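Local coordinates for protein pyruvate kinase (Pseudomonas aeruginosa, PDB 6QXL) that probably catalyses the transfer of phosphate from phosphoenolpyruvate to ADP, giving pyruvate and ATP in the last step of glycolysis, at residues A[66-71]-A[219-224]; A[71-76]-A[248-253]; A[273-278]-A[393-398]; A[358-363]-A[386-391]. One frame throughout, in Å; residues are numbered along the deposited sequence.

Contact 1: A[66-71]-A[219-224]; sequences LGDLQG and VAKIER. With MG (magnesium ion), chain N.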
# COMPACT_ATOMS: atom_id res chain seq x y z
N LEU A 66 -17.55 5.93 -36.91
CA LEU A 66 -17.18 4.56 -36.69
C LEU A 66 -18.11 3.71 -37.55
O LEU A 66 -19.33 3.89 -37.50
CB LEU A 66 -17.34 4.22 -35.20
CG LEU A 66 -17.00 2.78 -34.81
CD1 LEU A 66 -16.43 2.77 -33.41
CD2 LEU A 66 -18.20 1.87 -34.86
N GLY A 67 -17.51 2.79 -38.30
CA GLY A 67 -18.24 1.87 -39.15
C GLY A 67 -18.15 0.48 -38.57
O GLY A 67 -17.06 -0.04 -38.35
N ASP A 68 -19.31 -0.12 -38.32
CA ASP A 68 -19.39 -1.39 -37.62
C ASP A 68 -19.71 -2.50 -38.61
O ASP A 68 -20.81 -2.55 -39.14
CB ASP A 68 -20.46 -1.28 -36.49
CG ASP A 68 -20.29 -2.33 -35.40
OD1 ASP A 68 -20.04 -3.51 -35.76
OD2 ASP A 68 -20.38 -2.00 -34.19
N LEU A 69 -18.76 -3.38 -38.84
CA LEU A 69 -18.94 -4.53 -39.74
C LEU A 69 -19.89 -5.54 -39.13
O LEU A 69 -19.84 -5.84 -37.94
CB LEU A 69 -17.60 -5.25 -40.01
CG LEU A 69 -16.47 -4.38 -40.58
CD1 LEU A 69 -15.16 -5.18 -40.63
CD2 LEU A 69 -16.87 -3.81 -41.97
N GLN A 70 -20.77 -6.10 -39.96
CA GLN A 70 -21.76 -7.06 -39.45
C GLN A 70 -21.13 -8.32 -38.92
O GLN A 70 -21.55 -8.86 -37.91
CB GLN A 70 -22.76 -7.38 -40.55
CG GLN A 70 -23.77 -8.46 -40.17
CD GLN A 70 -24.81 -8.69 -41.22
OE1 GLN A 70 -25.85 -8.08 -41.16
NE2 GLN A 70 -24.54 -9.61 -42.19
N GLY A 71 -20.13 -8.82 -39.62
CA GLY A 71 -19.43 -10.02 -39.15
C GLY A 71 -20.20 -11.27 -39.53
O GLY A 71 -21.27 -11.22 -40.20
N VAL A 219 -11.27 -1.28 -34.30
CA VAL A 219 -11.86 -1.62 -33.02
C VAL A 219 -12.20 -3.09 -32.98
O VAL A 219 -12.97 -3.56 -33.79
CB VAL A 219 -13.15 -0.82 -32.77
CG1 VAL A 219 -13.66 -1.11 -31.36
CG2 VAL A 219 -12.89 0.66 -32.97
N ALA A 220 -11.64 -3.80 -32.01
CA ALA A 220 -12.00 -5.20 -31.78
C ALA A 220 -13.17 -5.30 -30.84
O ALA A 220 -13.09 -4.86 -29.70
CB ALA A 220 -10.83 -5.99 -31.23
N LYS A 221 -14.27 -5.87 -31.31
CA LYS A 221 -15.43 -6.11 -30.47
C LYS A 221 -15.25 -7.42 -29.73
O LYS A 221 -15.13 -8.46 -30.35
CB LYS A 221 -16.69 -6.12 -31.31
CG LYS A 221 -17.00 -4.75 -31.89
CD LYS A 221 -18.03 -4.82 -32.99
CE LYS A 221 -19.40 -5.23 -32.47
NZ LYS A 221 -20.44 -5.09 -33.50
N ILE A 222 -15.22 -7.36 -28.41
CA ILE A 222 -15.04 -8.56 -27.58
C ILE A 222 -16.43 -9.17 -27.35
O ILE A 222 -17.16 -8.73 -26.49
CB ILE A 222 -14.35 -8.22 -26.25
CG1 ILE A 222 -13.11 -7.33 -26.47
CG2 ILE A 222 -13.97 -9.48 -25.51
CD1 ILE A 222 -12.16 -7.82 -27.51
N GLU A 223 -16.81 -10.11 -28.21
CA GLU A 223 -18.09 -10.80 -28.21
C GLU A 223 -18.00 -12.33 -28.21
O GLU A 223 -19.00 -12.97 -28.24
CB GLU A 223 -18.87 -10.43 -29.48
CG GLU A 223 -19.35 -9.00 -29.63
CD GLU A 223 -20.10 -8.71 -30.92
OE1 GLU A 223 -19.49 -8.85 -31.96
OE2 GLU A 223 -21.28 -8.30 -30.90
N ARG A 224 -16.83 -12.92 -28.22
CA ARG A 224 -16.71 -14.38 -28.33
C ARG A 224 -16.17 -14.98 -27.08
O ARG A 224 -15.24 -14.43 -26.50
CB ARG A 224 -15.84 -14.80 -29.52
CG ARG A 224 -16.56 -14.70 -30.81
CD ARG A 224 -17.35 -15.90 -31.29
NE ARG A 224 -17.52 -15.89 -32.69
CZ ARG A 224 -18.68 -16.10 -33.34
NH1 ARG A 224 -19.80 -16.36 -32.67
NH2 ARG A 224 -18.74 -16.06 -34.67
MG MG N . -22.74 -7.63 -31.08
O HOH W 1 -25.28 -7.62 -31.53
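Asp68 and Lys221 meet across two parallel barrel strands, 64-68 and 217-222, which are not neighbours because strand 190-193 runs between them, and the nearest CA atoms, those of Asp68 and Val219, lie 8.8 Å apart. Side chains therefore have to close the distance. Deeper in the barrel, Leu66 CD1 touches Val219 CG2 at 4.1 Å, the two side chains crossing at about a right angle. Two residues farther along each strand, the contact becomes polar. Lys221 NZ donates to Asp68 OD1 at 2.8 Å, using the syn lone pair of that oxygen, and a second, weak bond to Asp68 OD2 makes the salt bridge two-pronged. The lysine bends at CG-CD (chi3 67°), and its CD and CE pass alongside the carboxylate before NZ arrives at its oxygens. The carboxylate has its stronger partner outside: Arg34 binds OD2, so Asp68 is gripped by two cationic side chains. Lys221 NZ in turn bonds to Ser194 and to a malonate ion, which probably comes from the crystallisation liquor. Glu223, just past the strand, reaches the magnesium ion through OE2, although the modelled bond is too short to be trusted; Asp250 and water 1 are further ligands. All of this gathers at the C-terminal mouth of a TIM barrel, where that fold carries its active site. The chemistry suggests that Asp68 and Ser194 form a second shell, holding the Lys221 ammonium beside the metal and the dicarboxylate, in a setting suited to an anionic substrate.

Contact 2: A[71-76]-A[248-253]; sequences GPKIRI and RGDLGV. With MG (magnesium ion), chain N.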
# COMPACT_ATOMS: atom_id res chain seq x y z
N GLY A 71 -20.13 -8.82 -39.62
CA GLY A 71 -19.43 -10.02 -39.15
C GLY A 71 -20.20 -11.27 -39.53
O GLY A 71 -21.27 -11.22 -40.20
N PRO A 72 -19.76 -12.43 -39.02
CA PRO A 72 -20.44 -13.70 -39.21
C PRO A 72 -21.59 -13.93 -38.17
O PRO A 72 -21.58 -14.78 -37.30
CB PRO A 72 -19.34 -14.68 -38.98
CG PRO A 72 -18.49 -14.05 -37.90
CD PRO A 72 -18.51 -12.60 -38.28
N LYS A 73 -22.43 -12.94 -38.12
CA LYS A 73 -23.69 -13.06 -37.40
C LYS A 73 -24.60 -14.01 -38.17
O LYS A 73 -24.74 -13.92 -39.42
CB LYS A 73 -24.34 -11.73 -37.22
CG LYS A 73 -25.43 -11.73 -36.18
CD LYS A 73 -26.04 -10.32 -36.04
CE LYS A 73 -26.65 -10.08 -34.67
NZ LYS A 73 -25.64 -9.95 -33.56
N ILE A 74 -25.13 -15.00 -37.43
CA ILE A 74 -25.94 -16.03 -38.08
C ILE A 74 -27.39 -15.60 -37.88
O ILE A 74 -27.83 -15.36 -36.75
CB ILE A 74 -25.72 -17.40 -37.44
CG1 ILE A 74 -24.24 -17.78 -37.43
CG2 ILE A 74 -26.59 -18.43 -38.07
CD1 ILE A 74 -23.93 -18.87 -36.42
N ARG A 75 -28.15 -15.55 -38.98
CA ARG A 75 -29.54 -15.12 -38.89
C ARG A 75 -30.44 -16.19 -39.48
O ARG A 75 -30.04 -17.00 -40.34
CB ARG A 75 -29.80 -13.81 -39.62
CG ARG A 75 -28.69 -12.79 -39.56
CD ARG A 75 -29.20 -11.44 -40.12
NE ARG A 75 -28.32 -10.33 -39.68
CZ ARG A 75 -28.59 -9.43 -38.72
NH1 ARG A 75 -29.74 -9.39 -38.07
NH2 ARG A 75 -27.66 -8.55 -38.39
N ILE A 76 -31.68 -16.18 -39.02
CA ILE A 76 -32.73 -16.95 -39.66
C ILE A 76 -33.20 -16.30 -40.96
O ILE A 76 -32.87 -15.17 -41.25
CB ILE A 76 -33.89 -17.23 -38.71
CG1 ILE A 76 -34.69 -15.97 -38.42
CG2 ILE A 76 -33.39 -17.89 -37.41
CD1 ILE A 76 -35.67 -16.10 -37.25
N ARG A 248 -21.57 -6.17 -24.87
CA ARG A 248 -22.16 -6.98 -23.81
C ARG A 248 -23.34 -7.81 -24.26
O ARG A 248 -23.65 -8.80 -23.61
CB ARG A 248 -22.52 -6.13 -22.61
CG ARG A 248 -21.31 -5.45 -22.03
CD ARG A 248 -21.63 -4.62 -20.81
NE ARG A 248 -22.74 -3.73 -21.02
CZ ARG A 248 -23.22 -2.91 -20.08
NH1 ARG A 248 -22.66 -2.86 -18.88
NH2 ARG A 248 -24.26 -2.13 -20.35
N GLY A 249 -23.99 -7.41 -25.35
CA GLY A 249 -25.09 -8.19 -25.93
C GLY A 249 -24.62 -9.59 -26.34
O GLY A 249 -24.96 -10.59 -25.71
N ASP A 250 -23.80 -9.66 -27.36
CA ASP A 250 -23.34 -10.96 -27.82
C ASP A 250 -22.44 -11.65 -26.80
O ASP A 250 -22.52 -12.87 -26.63
CB ASP A 250 -22.64 -10.87 -29.18
CG ASP A 250 -23.63 -10.71 -30.32
OD1 ASP A 250 -24.54 -11.56 -30.42
OD2 ASP A 250 -23.46 -9.76 -31.14
N LEU A 251 -21.61 -10.88 -26.09
CA LEU A 251 -20.72 -11.47 -25.11
C LEU A 251 -21.50 -12.16 -23.99
O LEU A 251 -21.14 -13.26 -23.56
CB LEU A 251 -19.77 -10.43 -24.53
CG LEU A 251 -18.69 -10.94 -23.56
CD1 LEU A 251 -17.70 -11.91 -24.20
CD2 LEU A 251 -17.95 -9.75 -23.01
N GLY A 252 -22.57 -11.51 -23.54
CA GLY A 252 -23.40 -12.08 -22.47
C GLY A 252 -24.05 -13.39 -22.89
O GLY A 252 -24.16 -14.31 -22.10
N VAL A 253 -24.47 -13.49 -24.14
CA VAL A 253 -25.00 -14.73 -24.65
C VAL A 253 -23.92 -15.82 -24.61
O VAL A 253 -24.18 -16.95 -24.19
CB VAL A 253 -25.55 -14.55 -26.07
CG1 VAL A 253 -25.87 -15.89 -26.71
CG2 VAL A 253 -26.79 -13.69 -26.07
MG MG N . -22.74 -7.63 -31.08
O HOH W 2 -25.71 -13.09 -32.46
O HOH W 1 -25.28 -7.62 -31.53
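Asp250, in helix 248-255, meets Lys73 of the loop that leads into strand 74-75, with the CA atoms of these two residues 9.8 Å apart. The helix begins at Arg248, whose guanidinium binds Asp301 and Gln264, while the carbonyl oxygens of Arg248 and Gly249 accept bonds from Arg296 of the second subunit. The Gly249 and Asp250 amides bind the malonate ion, probably from the crystallisation liquor, as helix N termini commonly do with anions. At Asp250, CG lies anti to the carbonyl carbon (chi1 -76°) and the carboxylate extends toward the lysine. Its OD2 binds the magnesium ion at 2.2 Å and lies 3.3 Å from Lys73 NZ, without a hydrogen bond; the ion pair of Lys73 NZ with Asp250 OD1 is long, 3.7 Å. Waters mediate instead: water 2 donates to Asp250 OD1 at 2.8 Å and accepts a weak bond from the ammonium, and water 1, a metal ligand, accepts from Lys73 NZ at 3.1 Å. The lysine is extended until a final bend (chi4 70°) swings NZ toward these partners. In pyruvate kinases the B domain is inserted after the third barrel strand and closes over the active site, and Lys73 stands on the chain entering it. Beyond Asp250, Val253 reaches Leu126 and Asn161 in the sheet of the inserted domain.

Contact 3: A[273-278]-A[393-398]; sequences RNNKVV and MSRIRS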
# COMPACT_ATOMS: atom_id res chain seq x y z
N ARG A 273 -3.92 -0.77 -20.11
CA ARG A 273 -2.53 -1.18 -19.87
C ARG A 273 -1.75 -1.33 -21.16
O ARG A 273 -0.57 -0.99 -21.20
CB ARG A 273 -2.46 -2.48 -19.13
CG ARG A 273 -2.78 -2.32 -17.70
CD ARG A 273 -2.49 -3.62 -17.02
NE ARG A 273 -2.77 -3.40 -15.62
CZ ARG A 273 -3.01 -4.36 -14.74
NH1 ARG A 273 -3.03 -5.64 -15.10
NH2 ARG A 273 -3.29 -3.99 -13.49
N ASN A 274 -2.41 -1.82 -22.21
CA ASN A 274 -1.78 -1.93 -23.52
C ASN A 274 -1.94 -0.67 -24.38
O ASN A 274 -1.74 -0.73 -25.58
CB ASN A 274 -2.32 -3.15 -24.26
CG ASN A 274 -1.91 -4.44 -23.62
OD1 ASN A 274 -0.80 -4.91 -23.84
ND2 ASN A 274 -2.81 -5.01 -22.82
N ASN A 275 -2.30 0.45 -23.77
CA ASN A 275 -2.39 1.73 -24.47
C ASN A 275 -3.38 1.74 -25.62
O ASN A 275 -3.11 2.30 -26.66
CB ASN A 275 -0.99 2.18 -24.90
CG ASN A 275 -0.05 2.38 -23.73
OD1 ASN A 275 -0.43 2.94 -22.72
ND2 ASN A 275 1.18 1.96 -23.87
N LYS A 276 -4.53 1.12 -25.40
CA LYS A 276 -5.63 1.13 -26.35
C LYS A 276 -6.84 1.84 -25.78
O LYS A 276 -6.98 1.98 -24.58
CB LYS A 276 -6.03 -0.29 -26.71
CG LYS A 276 -4.85 -1.17 -27.08
CD LYS A 276 -4.02 -0.58 -28.20
CE LYS A 276 -3.03 -1.62 -28.71
NZ LYS A 276 -2.26 -1.01 -29.82
N VAL A 277 -7.72 2.25 -26.68
CA VAL A 277 -8.98 2.91 -26.32
C VAL A 277 -10.02 1.84 -26.06
O VAL A 277 -9.99 0.77 -26.67
CB VAL A 277 -9.44 3.81 -27.49
CG1 VAL A 277 -10.68 4.59 -27.12
CG2 VAL A 277 -8.35 4.78 -27.87
N VAL A 278 -10.96 2.10 -25.16
CA VAL A 278 -12.00 1.12 -24.86
C VAL A 278 -13.38 1.74 -24.77
O VAL A 278 -13.56 2.77 -24.14
CB VAL A 278 -11.65 0.29 -23.60
CG1 VAL A 278 -11.47 1.17 -22.37
CG2 VAL A 278 -12.71 -0.76 -23.33
N MET A 393 -1.19 9.86 -22.88
CA MET A 393 -1.55 10.72 -21.76
C MET A 393 -2.89 10.29 -21.15
O MET A 393 -3.02 10.22 -19.93
CB MET A 393 -1.62 12.19 -22.17
CG MET A 393 -0.30 12.79 -22.62
SD MET A 393 -0.52 14.52 -23.03
CE MET A 393 1.17 15.00 -23.34
N SER A 394 -3.85 9.97 -22.00
CA SER A 394 -5.21 9.73 -21.55
C SER A 394 -5.43 8.33 -20.96
O SER A 394 -6.50 8.06 -20.43
CB SER A 394 -6.19 10.01 -22.68
OG SER A 394 -5.94 9.17 -23.78
N ARG A 395 -4.42 7.46 -21.03
CA ARG A 395 -4.45 6.21 -20.27
C ARG A 395 -4.27 6.40 -18.77
O ARG A 395 -4.52 5.49 -18.02
CB ARG A 395 -3.36 5.24 -20.73
CG ARG A 395 -3.30 4.88 -22.20
CD ARG A 395 -4.61 4.45 -22.78
NE ARG A 395 -5.46 5.60 -23.06
CZ ARG A 395 -6.76 5.54 -23.28
NH1 ARG A 395 -7.40 4.36 -23.25
NH2 ARG A 395 -7.43 6.66 -23.49
N ILE A 396 -3.86 7.58 -18.33
CA ILE A 396 -3.57 7.83 -16.93
C ILE A 396 -4.73 8.57 -16.31
O ILE A 396 -5.21 9.56 -16.85
CB ILE A 396 -2.28 8.66 -16.80
CG1 ILE A 396 -1.10 7.95 -17.45
CG2 ILE A 396 -1.96 8.96 -15.36
CD1 ILE A 396 -0.86 6.57 -16.89
N ARG A 397 -5.17 8.11 -15.14
CA ARG A 397 -6.28 8.77 -14.48
C ARG A 397 -5.89 10.19 -14.16
O ARG A 397 -4.82 10.42 -13.61
CB ARG A 397 -6.66 8.06 -13.19
CG ARG A 397 -7.38 6.73 -13.38
CD ARG A 397 -7.49 5.99 -12.04
NE ARG A 397 -8.85 5.49 -11.82
CZ ARG A 397 -9.28 4.31 -12.20
NH1 ARG A 397 -8.47 3.44 -12.81
NH2 ARG A 397 -10.53 3.99 -12.00
N SER A 398 -6.76 11.13 -14.50
CA SER A 398 -6.55 12.52 -14.20
C SER A 398 -7.83 13.29 -14.42
O SER A 398 -8.76 12.79 -15.05
CB SER A 398 -5.46 13.10 -15.12
OG SER A 398 -5.30 14.50 -14.94
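Arg395 curls against the backbone of Asn275 and Lys276, and its NH1 lies 2.8 Å from Lys276 O. The bond is weak, bent to 116° at the hydrogen, and the carbonyl stands obliquely to the guanidinium; Val277 CA lies close to the same nitrogen. Nearer the arginine backbone, Asn275 OD1 rests against Arg395 CG at 3.5 Å, with the amide and guanidinium planes 71° apart. Bends at chi2 and chi3 fold the arginine chain over, bringing CD up to Asn275 CA and leaving NH1 at the Lys276 carbonyl. Stronger bonds hold the group on its own side and from Asp311. Within its own segment NH2 donates a nearly straight bond to Ser394 OG, 2.9 Å long and in the guanidinium plane, and NE bonds to Leu391 O one turn back in helix 388-394. NH2 also makes a salt bridge to Asp311, its strongest partner, so little rotation is likely to be left to it. Ser394 OG, which accepts from NH2, has Pro390 O and Leu391 O to share its single proton; across the contact, Asn275 OD1 is tied to Arg351. The Asn275 backbone has a positive phi: it is the C-prime residue of a Schellman motif ending helix 260-273, and the carbonyl of Lys276, just after this turn, is the one the arginine reaches. The arrangement belongs to the interface where the N-terminal end of barrel strand 277-281 meets the C-terminal alpha/beta domain of pyruvate kinase.

Contact 4: A[358-363]-A[386-391]; sequences RCDESI and SGFTPL. With G6P (6-O-phosphono-alpha-D-glucopyranose), chain M.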
# COMPACT_ATOMS: atom_id res chain seq x y z
N ARG A 358 9.36 3.45 -24.68
CA ARG A 358 9.69 4.44 -25.65
C ARG A 358 9.90 5.78 -25.01
O ARG A 358 9.53 6.00 -23.87
CB ARG A 358 8.53 4.59 -26.66
CG ARG A 358 8.12 3.30 -27.35
CD ARG A 358 6.74 3.41 -27.91
NE ARG A 358 6.53 4.46 -28.85
CZ ARG A 358 6.97 4.65 -30.10
NH1 ARG A 358 6.62 5.74 -30.77
NH2 ARG A 358 7.80 3.76 -30.63
N CYS A 359 10.46 6.69 -25.79
CA CYS A 359 10.73 8.03 -25.35
C CYS A 359 9.46 8.89 -25.33
O CYS A 359 9.25 9.67 -24.39
CB CYS A 359 11.79 8.67 -26.26
SG CYS A 359 11.98 10.47 -26.11
N ASP A 360 8.64 8.78 -26.37
CA ASP A 360 7.42 9.61 -26.42
C ASP A 360 6.42 9.15 -25.38
O ASP A 360 5.76 10.00 -24.75
CB ASP A 360 6.80 9.68 -27.84
CG ASP A 360 6.65 8.31 -28.51
OD1 ASP A 360 7.01 7.26 -27.89
OD2 ASP A 360 6.17 8.35 -29.66
N GLU A 361 6.35 7.82 -25.16
CA GLU A 361 5.62 7.27 -24.02
C GLU A 361 6.06 7.97 -22.72
O GLU A 361 5.22 8.41 -21.94
CB GLU A 361 5.82 5.75 -23.92
CG GLU A 361 4.78 4.99 -23.10
CD GLU A 361 5.02 3.52 -22.97
OE1 GLU A 361 5.66 2.95 -23.89
OE2 GLU A 361 4.52 2.95 -21.96
N SER A 362 7.37 8.10 -22.54
CA SER A 362 7.91 8.69 -21.31
C SER A 362 7.50 10.13 -21.08
O SER A 362 7.20 10.51 -19.94
CB SER A 362 9.43 8.59 -21.27
OG SER A 362 9.79 7.24 -21.01
N ILE A 363 7.47 10.93 -22.13
CA ILE A 363 7.08 12.32 -21.99
C ILE A 363 5.60 12.42 -21.67
O ILE A 363 5.18 13.27 -20.87
CB ILE A 363 7.37 13.13 -23.28
CG1 ILE A 363 8.87 13.15 -23.60
CG2 ILE A 363 6.87 14.56 -23.15
CD1 ILE A 363 9.68 14.06 -22.67
N SER A 386 -0.25 12.45 -35.19
CA SER A 386 -1.18 11.35 -35.37
C SER A 386 -2.11 11.09 -34.20
O SER A 386 -2.96 10.21 -34.28
CB SER A 386 -0.41 10.07 -35.67
OG SER A 386 0.16 9.53 -34.49
N GLY A 387 -1.94 11.82 -33.10
CA GLY A 387 -2.72 11.59 -31.88
C GLY A 387 -2.15 10.55 -30.92
O GLY A 387 -2.72 10.32 -29.87
N PHE A 388 -1.01 9.95 -31.24
CA PHE A 388 -0.40 8.95 -30.37
C PHE A 388 -0.00 9.48 -29.00
O PHE A 388 -0.21 8.81 -27.99
CB PHE A 388 0.82 8.33 -31.04
CG PHE A 388 1.50 7.30 -30.19
CD1 PHE A 388 0.99 6.02 -30.09
CD2 PHE A 388 2.65 7.62 -29.46
CE1 PHE A 388 1.61 5.04 -29.32
CE2 PHE A 388 3.28 6.67 -28.67
CZ PHE A 388 2.75 5.37 -28.60
N THR A 389 0.60 10.65 -28.95
CA THR A 389 1.02 11.18 -27.67
C THR A 389 -0.16 11.39 -26.71
O THR A 389 -0.10 10.95 -25.58
CB THR A 389 1.91 12.42 -27.85
OG1 THR A 389 3.09 12.04 -28.55
CG2 THR A 389 2.34 12.97 -26.51
N PRO A 390 -1.24 12.04 -27.14
CA PRO A 390 -2.38 12.20 -26.21
C PRO A 390 -3.15 10.88 -25.96
O PRO A 390 -3.84 10.78 -24.96
CB PRO A 390 -3.26 13.26 -26.87
CG PRO A 390 -2.96 13.11 -28.31
CD PRO A 390 -1.49 12.74 -28.41
N LEU A 391 -3.00 9.88 -26.82
CA LEU A 391 -3.50 8.56 -26.48
C LEU A 391 -2.85 8.05 -25.20
O LEU A 391 -3.55 7.59 -24.29
CB LEU A 391 -3.24 7.59 -27.62
CG LEU A 391 -3.56 6.11 -27.33
CD1 LEU A 391 -5.03 5.91 -27.09
CD2 LEU A 391 -3.13 5.23 -28.46
C1 G6P M . 4.82 17.09 -32.45
C2 G6P M . 5.52 17.49 -33.73
C3 G6P M . 6.67 16.50 -33.82
C4 G6P M . 6.38 15.12 -33.24
C5 G6P M . 4.89 14.93 -33.44
C6 G6P M . 4.50 13.49 -33.13
O1 G6P M . 4.02 18.23 -32.16
O2 G6P M . 4.64 17.51 -34.89
O3 G6P M . 7.61 17.10 -32.97
O4 G6P M . 7.24 14.11 -33.82
O5 G6P M . 4.14 15.85 -32.65
O6 G6P M . 3.18 13.33 -32.65
P G6P M . 2.57 11.82 -32.42
O1P G6P M . 1.86 11.43 -33.69
O2P G6P M . 1.74 12.38 -31.28
O3P G6P M . 3.61 10.69 -32.22
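Phe388 and Arg358 approach from opposite directions, with the guanidinium plane turned 89° from the ring, and Arg358 NE sits 3.9 Å from Phe388 CZ. Asp360 crosses the same ring at about a right angle, its carboxylate inclined 38° to it, bringing OD2 to 3.5 Å from Phe388 CE2. These are plain packing contacts; the bonds run within segment 358-363. Arg358 NH1 binds the syn lone pair of Asp360 OD2 at 2.9 Å, tilted 28° from the guanidinium plane, and Asp360 OD1 takes the amide of Glu361. The aspartate has CG between its backbone N and carbonyl carbon, which keeps the carboxylate close to the start of helix 359-373. Phe388, with CG anti to the backbone N, sends its ring out to this ion pair while its CB lies beside the glucose 6-phosphate. The phosphate sits over the N terminus of helix 388-394, a classic anion site in the allosteric effector pocket of the C-terminal domain. Ser386 grips O1P with both its amide and OG, the latter at 2.7 Å, and the amide of Thr389 donates to O2P at 3.1 Å. Thr389 OG1 is paired with Thr470, and the Asp360 CB lies 4.5 Å from that hydroxyl. Another side of helix 359-373 packs on the third subunit, with Cys359 on its Trp455, Ser362 on its Phe374 and Ile363 on its Met473.

Overall arrangement
Following the chain from the N terminus, contact 1 closes a long loop from 66-71 to 219-224, across the barrel. Contact 2 starts at Gly71, which the two share, and ends later, at 248-253, so their loops cross; they tie the inserted domain and the barrel mouth around one magnesium ion and a common water. Contact 3 opens only after both have closed, joining the start of barrel strand 277-281 to the C-terminal domain. Contact 4 is nested inside its loop and lies wholly within that domain. Contacts 3 and 4 share helix 388-394, whose Leu391 packs on Asn275 and Val277. The centres of contacts 2 and 4 are about 36 Å apart, on opposite sides of the chain's centre.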